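Local coordinates for protein aftrax (Archaeoglobus fulgidus, PDB 3ZC0) that forms part of an archaeal C3PO-like ribonuclease of the Translin/TRAX family, binding magnesium and recognising and cleaving duplex RNA, at residues V26-S37 / E52-V63. The protein carries 1 engineered substitution. Sequence-based numbering, arbitrary orientation.
Sequences VLREMRIHSTKS and ELKKAIELLEKV. With nucleotides of chain N.
The imidazole of His33 carries the aliphatic chain of Lys55 over one face, Lys55 CB lying 4.0 Å from the ring centroid in a CH-pi contact, while Leu59 CD2 meets the ring edge in plane, 3.6 Å from His33 CD2. A flat, partly polar ring suits this partly exposed place, where it enters a hole formed by Glu52, Lys55, Ala56 and Leu59. On the RNA-facing side, the Arg31 guanidinium has C4' of G9 of chain N over one face and Arg28 O over the opposite one; the Arg28 NH2 lies at its edge. The Arg28 guanidinium meets the ribose of C8 of chain N edge-on, NH2 donating to O3' (2.9 Å). Replacing Arg31 by an alanine would probably leave the G9 sugar and Glu83 of helix 73-94 without their contact. Deeper in, Met30 CG, anti to the backbone N (chi1 -176°), sends SD to 3.7 Å from Leu60 CD2, a flexible knob among Ala56, Leu59, Leu60 and Val63. Small Ala56 permits close helix approach, and Val26 CG1 packs 3.5 Å from Val63 CG2. The axes of segments 26-37 and 52-63 approach to 7.8 Å; their antiparallel helices 6-42 and 46-64 form a hairpin with knobs-into-holes packing, and Met30 and Leu60 both rest on Leu84 of helix 73-94.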
loop_
_atom_site.group_PDB
_atom_site.type_symbol
_atom_site.label_atom_id
_atom_site.label_comp_id
_atom_site.label_asym_id
_atom_site.label_seq_id
_atom_site.Cartn_x
_atom_site.Cartn_y
_atom_site.Cartn_z
ATOM N N VAL E 26 -21.851 -15.242 -14.774
ATOM C CA VAL E 26 -22.863 -14.418 -15.405
ATOM C C VAL E 26 -22.543 -12.940 -15.263
ATOM O O VAL E 26 -22.692 -12.172 -16.218
ATOM C CB VAL E 26 -24.244 -14.722 -14.833
ATOM C CG1 VAL E 26 -25.273 -13.785 -15.425
ATOM C CG2 VAL E 26 -24.599 -16.160 -15.143
ATOM N N LEU E 27 -22.089 -12.546 -14.076
ATOM C CA LEU E 27 -21.622 -11.175 -13.858
ATOM C C LEU E 27 -20.435 -10.779 -14.748
ATOM O O LEU E 27 -20.438 -9.691 -15.327
ATOM C CB LEU E 27 -21.275 -10.963 -12.397
ATOM C CG LEU E 27 -22.488 -10.966 -11.467
ATOM C CD1 LEU E 27 -22.048 -11.022 -10.008
ATOM C CD2 LEU E 27 -23.344 -9.761 -11.730
ATOM N N ARG E 28 -19.430 -11.653 -14.876
ATOM C CA ARG E 28 -18.292 -11.324 -15.750
ATOM C C ARG E 28 -18.771 -11.124 -17.178
ATOM O O ARG E 28 -18.377 -10.150 -17.837
ATOM C CB ARG E 28 -17.100 -12.303 -15.624
ATOM C CG ARG E 28 -16.839 -13.226 -16.809
ATOM C CD ARG E 28 -15.411 -13.102 -17.455
ATOM N NE ARG E 28 -14.385 -12.464 -16.634
ATOM C CZ ARG E 28 -13.125 -12.263 -17.029
ATOM N NH1 ARG E 28 -12.712 -12.647 -18.226
ATOM N NH2 ARG E 28 -12.268 -11.672 -16.221
ATOM N N GLU E 29 -19.678 -11.990 -17.628
ATOM C CA GLU E 29 -20.298 -11.746 -18.932
ATOM C C GLU E 29 -21.060 -10.408 -19.061
ATOM O O GLU E 29 -20.782 -9.623 -19.972
ATOM C CB GLU E 29 -21.153 -12.931 -19.366
ATOM C CG GLU E 29 -20.359 -13.908 -20.221
ATOM C CD GLU E 29 -20.921 -15.301 -20.178
ATOM O OE1 GLU E 29 -22.125 -15.443 -19.861
ATOM O OE2 GLU E 29 -20.152 -16.251 -20.449
ATOM N N MET E 30 -21.992 -10.144 -18.149
ATOM C CA MET E 30 -22.820 -8.946 -18.230
ATOM C C MET E 30 -21.942 -7.711 -18.310
ATOM O O MET E 30 -22.142 -6.829 -19.165
ATOM C CB MET E 30 -23.751 -8.860 -17.016
ATOM C CG MET E 30 -24.744 -7.685 -17.029
ATOM S SD MET E 30 -25.819 -7.667 -15.565
ATOM C CE MET E 30 -25.052 -6.451 -14.527
ATOM N N ARG E 31 -20.950 -7.679 -17.425
ATOM C CA ARG E 31 -19.979 -6.592 -17.376
ATOM C C ARG E 31 -19.234 -6.434 -18.733
ATOM O O ARG E 31 -19.227 -5.341 -19.335
ATOM C CB ARG E 31 -19.029 -6.806 -16.178
ATOM C CG ARG E 31 -18.137 -5.617 -15.818
ATOM C CD ARG E 31 -16.725 -5.857 -16.332
ATOM N NE ARG E 31 -16.222 -7.144 -15.844
ATOM C CZ ARG E 31 -15.321 -7.898 -16.471
ATOM N NH1 ARG E 31 -14.808 -7.495 -17.632
ATOM N NH2 ARG E 31 -14.934 -9.056 -15.931
ATOM N N ILE E 32 -18.651 -7.525 -19.236
ATOM C CA ILE E 32 -18.010 -7.494 -20.556
ATOM C C ILE E 32 -18.894 -6.903 -21.675
ATOM O O ILE E 32 -18.457 -6.028 -22.438
ATOM C CB ILE E 32 -17.539 -8.881 -20.988
ATOM C CG1 ILE E 32 -16.314 -9.296 -20.173
ATOM C CG2 ILE E 32 -17.214 -8.875 -22.476
ATOM C CD1 ILE E 32 -16.015 -10.783 -20.252
ATOM N N HIS E 33 -20.135 -7.370 -21.771
ATOM C CA HIS E 33 -21.047 -6.793 -22.754
ATOM C C HIS E 33 -21.316 -5.293 -22.540
ATOM O O HIS E 33 -21.370 -4.541 -23.521
ATOM C CB HIS E 33 -22.354 -7.578 -22.854
ATOM C CG HIS E 33 -22.195 -8.939 -23.471
ATOM N ND1 HIS E 33 -21.527 -9.148 -24.659
ATOM C CD2 HIS E 33 -22.624 -10.161 -23.065
ATOM C CE1 HIS E 33 -21.549 -10.436 -24.959
ATOM N NE2 HIS E 33 -22.208 -11.073 -24.006
ATOM N N SER E 34 -21.472 -4.842 -21.291
ATOM C CA SER E 34 -21.689 -3.407 -21.071
ATOM C C SER E 34 -20.508 -2.562 -21.563
ATOM O O SER E 34 -20.679 -1.553 -22.293
ATOM C CB SER E 34 -21.929 -3.110 -19.604
ATOM O OG SER E 34 -23.033 -3.838 -19.128
ATOM N N THR E 35 -19.311 -2.978 -21.159
ATOM C CA THR E 35 -18.103 -2.270 -21.563
ATOM C C THR E 35 -18.027 -2.234 -23.084
ATOM O O THR E 35 -17.816 -1.169 -23.684
ATOM C CB THR E 35 -16.827 -2.927 -20.993
ATOM O OG1 THR E 35 -16.765 -2.708 -19.583
ATOM C CG2 THR E 35 -15.574 -2.334 -21.632
ATOM N N LYS E 36 -18.228 -3.402 -23.695
ATOM C CA LYS E 36 -18.165 -3.532 -25.142
ATOM C C LYS E 36 -19.094 -2.505 -25.769
ATOM O O LYS E 36 -18.708 -1.794 -26.700
ATOM C CB LYS E 36 -18.557 -4.944 -25.585
ATOM C CG LYS E 36 -17.541 -5.654 -26.491
ATOM C CD LYS E 36 -16.677 -6.631 -25.697
ATOM C CE LYS E 36 -16.341 -7.894 -26.483
ATOM N NZ LYS E 36 -15.321 -7.697 -27.557
ATOM N N SER E 37 -20.308 -2.408 -25.235
ATOM C CA SER E 37 -21.291 -1.500 -25.802
ATOM C C SER E 37 -20.754 -0.060 -25.789
ATOM O O SER E 37 -20.832 0.664 -26.804
ATOM C CB SER E 37 -22.631 -1.626 -25.076
ATOM O OG SER E 37 -22.702 -0.730 -23.994
ATOM N N GLU E 52 -24.880 -5.284 -28.149
ATOM C CA GLU E 52 -24.175 -5.620 -26.916
ATOM C C GLU E 52 -24.937 -5.207 -25.648
ATOM O O GLU E 52 -25.024 -5.991 -24.676
ATOM C CB GLU E 52 -22.760 -5.042 -26.926
ATOM C CG GLU E 52 -21.782 -5.771 -27.854
ATOM C CD GLU E 52 -21.400 -7.154 -27.332
ATOM O OE1 GLU E 52 -21.862 -7.521 -26.229
ATOM O OE2 GLU E 52 -20.634 -7.874 -28.014
ATOM N N LEU E 53 -25.502 -3.998 -25.661
ATOM C CA LEU E 53 -26.320 -3.533 -24.530
ATOM C C LEU E 53 -27.525 -4.445 -24.305
ATOM O O LEU E 53 -27.923 -4.709 -23.156
ATOM C CB LEU E 53 -26.821 -2.104 -24.763
ATOM C CG LEU E 53 -26.828 -1.151 -23.562
ATOM C CD1 LEU E 53 -27.776 -0.001 -23.819
ATOM C CD2 LEU E 53 -27.140 -1.841 -22.244
ATOM N N LYS E 54 -28.120 -4.899 -25.409
ATOM C CA LYS E 54 -29.207 -5.857 -25.316
ATOM C C LYS E 54 -28.717 -7.098 -24.561
ATOM O O LYS E 54 -29.326 -7.482 -23.549
ATOM C CB LYS E 54 -29.778 -6.179 -26.707
ATOM C CG LYS E 54 -30.377 -7.577 -26.909
ATOM C CD LYS E 54 -30.629 -7.854 -28.401
ATOM C CE LYS E 54 -30.909 -9.330 -28.675
ATOM N NZ LYS E 54 -32.319 -9.713 -28.394
ATOM N N LYS E 55 -27.598 -7.683 -25.010
ATOM C CA LYS E 55 -27.086 -8.915 -24.380
ATOM C C LYS E 55 -26.883 -8.730 -22.875
ATOM O O LYS E 55 -27.268 -9.590 -22.072
ATOM C CB LYS E 55 -25.798 -9.418 -25.043
ATOM C CG LYS E 55 -25.895 -9.738 -26.550
ATOM C CD LYS E 55 -24.663 -10.548 -27.028
ATOM C CE LYS E 55 -24.712 -10.929 -28.518
ATOM N NZ LYS E 55 -24.382 -9.787 -29.439
ATOM N N ALA E 56 -26.311 -7.583 -22.510
ATOM C CA ALA E 56 -26.130 -7.203 -21.106
ATOM C C ALA E 56 -27.432 -7.186 -20.301
ATOM O O ALA E 56 -27.559 -7.875 -19.275
ATOM C CB ALA E 56 -25.471 -5.848 -21.022
ATOM N N ILE E 57 -28.390 -6.382 -20.752
ATOM C CA ILE E 57 -29.677 -6.283 -20.059
ATOM C C ILE E 57 -30.413 -7.640 -19.946
ATOM O O ILE E 57 -31.136 -7.916 -18.976
ATOM C CB ILE E 57 -30.550 -5.238 -20.733
ATOM C CG1 ILE E 57 -30.039 -3.838 -20.367
ATOM C CG2 ILE E 57 -31.993 -5.417 -20.340
ATOM C CD1 ILE E 57 -30.598 -2.736 -21.251
ATOM N N GLU E 58 -30.201 -8.500 -20.932
ATOM C CA GLU E 58 -30.774 -9.831 -20.875
ATOM C C GLU E 58 -30.084 -10.685 -19.820
ATOM O O GLU E 58 -30.735 -11.489 -19.148
ATOM C CB GLU E 58 -30.726 -10.495 -22.252
ATOM C CG GLU E 58 -31.720 -9.887 -23.231
ATOM C CD GLU E 58 -31.688 -10.535 -24.600
ATOM O OE1 GLU E 58 -30.687 -11.223 -24.930
ATOM O OE2 GLU E 58 -32.674 -10.341 -25.346
ATOM N N LEU E 59 -28.772 -10.525 -19.673
ATOM C CA LEU E 59 -28.061 -11.207 -18.584
ATOM C C LEU E 59 -28.505 -10.721 -17.206
ATOM O O LEU E 59 -28.509 -11.492 -16.249
ATOM C CB LEU E 59 -26.561 -11.006 -18.698
ATOM C CG LEU E 59 -25.718 -12.061 -19.401
ATOM C CD1 LEU E 59 -26.576 -13.233 -19.769
ATOM C CD2 LEU E 59 -24.987 -11.460 -20.620
ATOM N N LEU E 60 -28.864 -9.443 -17.099
ATOM C CA LEU E 60 -29.302 -8.883 -15.816
ATOM C C LEU E 60 -30.474 -9.627 -15.174
ATOM O O LEU E 60 -30.658 -9.554 -13.962
ATOM C CB LEU E 60 -29.665 -7.409 -15.969
ATOM C CG LEU E 60 -29.564 -6.463 -14.763
ATOM C CD1 LEU E 60 -30.927 -5.948 -14.362
ATOM C CD2 LEU E 60 -28.828 -7.059 -13.556
ATOM N N GLU E 61 -31.267 -10.334 -15.975
ATOM C CA GLU E 61 -32.397 -11.106 -15.449
ATOM C C GLU E 61 -31.903 -12.426 -14.834
ATOM O O GLU E 61 -32.295 -12.788 -13.701
ATOM C CB GLU E 61 -33.444 -11.346 -16.543
ATOM C CG GLU E 61 -34.888 -11.358 -16.050
ATOM C CD GLU E 61 -35.344 -10.005 -15.523
ATOM O OE1 GLU E 61 -34.724 -8.982 -15.899
ATOM O OE2 GLU E 61 -36.322 -9.966 -14.736
ATOM N N LYS E 62 -31.030 -13.122 -15.570
ATOM C CA LYS E 62 -30.323 -14.293 -15.044
ATOM C C LYS E 62 -29.683 -13.915 -13.715
ATOM O O LYS E 62 -29.728 -14.681 -12.744
ATOM C CB LYS E 62 -29.230 -14.776 -16.005
ATOM C CG LYS E 62 -29.701 -15.163 -17.415
ATOM C CD LYS E 62 -29.416 -16.641 -17.713
ATOM C CE LYS E 62 -27.953 -17.027 -17.441
ATOM N NZ LYS E 62 -27.125 -17.132 -18.687
ATOM N N VAL E 63 -29.099 -12.719 -13.682
ATOM C CA VAL E 63 -28.467 -12.205 -12.478
ATOM C C VAL E 63 -29.479 -12.039 -11.359
ATOM O O VAL E 63 -29.292 -12.576 -10.269
ATOM C CB VAL E 63 -27.766 -10.862 -12.727
ATOM C CG1 VAL E 63 -27.352 -10.233 -11.415
ATOM C CG2 VAL E 63 -26.560 -11.063 -13.598
ATOM P P C N 8 -4.883 -11.025 -15.516
ATOM O OP1 C N 8 -4.897 -11.382 -16.962
ATOM O OP2 C N 8 -4.102 -9.853 -15.067
ATOM O "O5'" C N 8 -6.395 -10.819 -15.072
ATOM C "C5'" C N 8 -7.339 -11.876 -15.168
ATOM C "C4'" C N 8 -8.667 -11.442 -14.616
ATOM O "O4'" C N 8 -8.572 -11.239 -13.189
ATOM C "C3'" C N 8 -9.173 -10.116 -15.147
ATOM O "O3'" C N 8 -9.786 -10.276 -16.412
ATOM C "C2'" C N 8 -10.123 -9.648 -14.047
ATOM O "O2'" C N 8 -11.400 -10.255 -14.175
ATOM C "C1'" C N 8 -9.456 -10.216 -12.791
ATOM N N1 C N 8 -8.706 -9.202 -12.017
ATOM C C2 C N 8 -9.439 -8.303 -11.237
ATOM O O2 C N 8 -10.677 -8.372 -11.243
ATOM N N3 C N 8 -8.782 -7.377 -10.504
ATOM C C4 C N 8 -7.451 -7.336 -10.520
ATOM N N4 C N 8 -6.868 -6.402 -9.775
ATOM C C5 C N 8 -6.669 -8.240 -11.297
ATOM C C6 C N 8 -7.334 -9.154 -12.020
ATOM P P G N 9 -9.847 -9.068 -17.467
ATOM O OP1 G N 9 -10.321 -9.656 -18.754
ATOM O OP2 G N 9 -8.553 -8.345 -17.449
ATOM O "O5'" G N 9 -10.993 -8.129 -16.873
ATOM C "C5'" G N 9 -10.790 -6.733 -16.760
ATOM C "C4'" G N 9 -11.810 -6.068 -15.873
ATOM O "O4'" G N 9 -11.587 -6.451 -14.490
ATOM C "C3'" G N 9 -11.720 -4.551 -15.874
ATOM O "O3'" G N 9 -12.462 -3.990 -16.935
ATOM C "C2'" G N 9 -12.216 -4.163 -14.489
ATOM O "O2'" G N 9 -13.632 -4.161 -14.442
ATOM C "C1'" G N 9 -11.694 -5.324 -13.646
ATOM N N9 G N 9 -10.350 -5.048 -13.094
ATOM C C8 G N 9 -9.163 -5.538 -13.587
ATOM N N7 G N 9 -8.115 -5.152 -12.914
ATOM C C5 G N 9 -8.640 -4.357 -11.910
ATOM C C6 G N 9 -7.980 -3.658 -10.866
ATOM O O6 G N 9 -6.767 -3.605 -10.623
ATOM N N1 G N 9 -8.884 -2.968 -10.061
ATOM C C2 G N 9 -10.246 -2.954 -10.240
ATOM N N2 G N 9 -10.948 -2.231 -9.360
ATOM N N3 G N 9 -10.875 -3.603 -11.208
ATOM C C4 G N 9 -10.017 -4.280 -12.005
#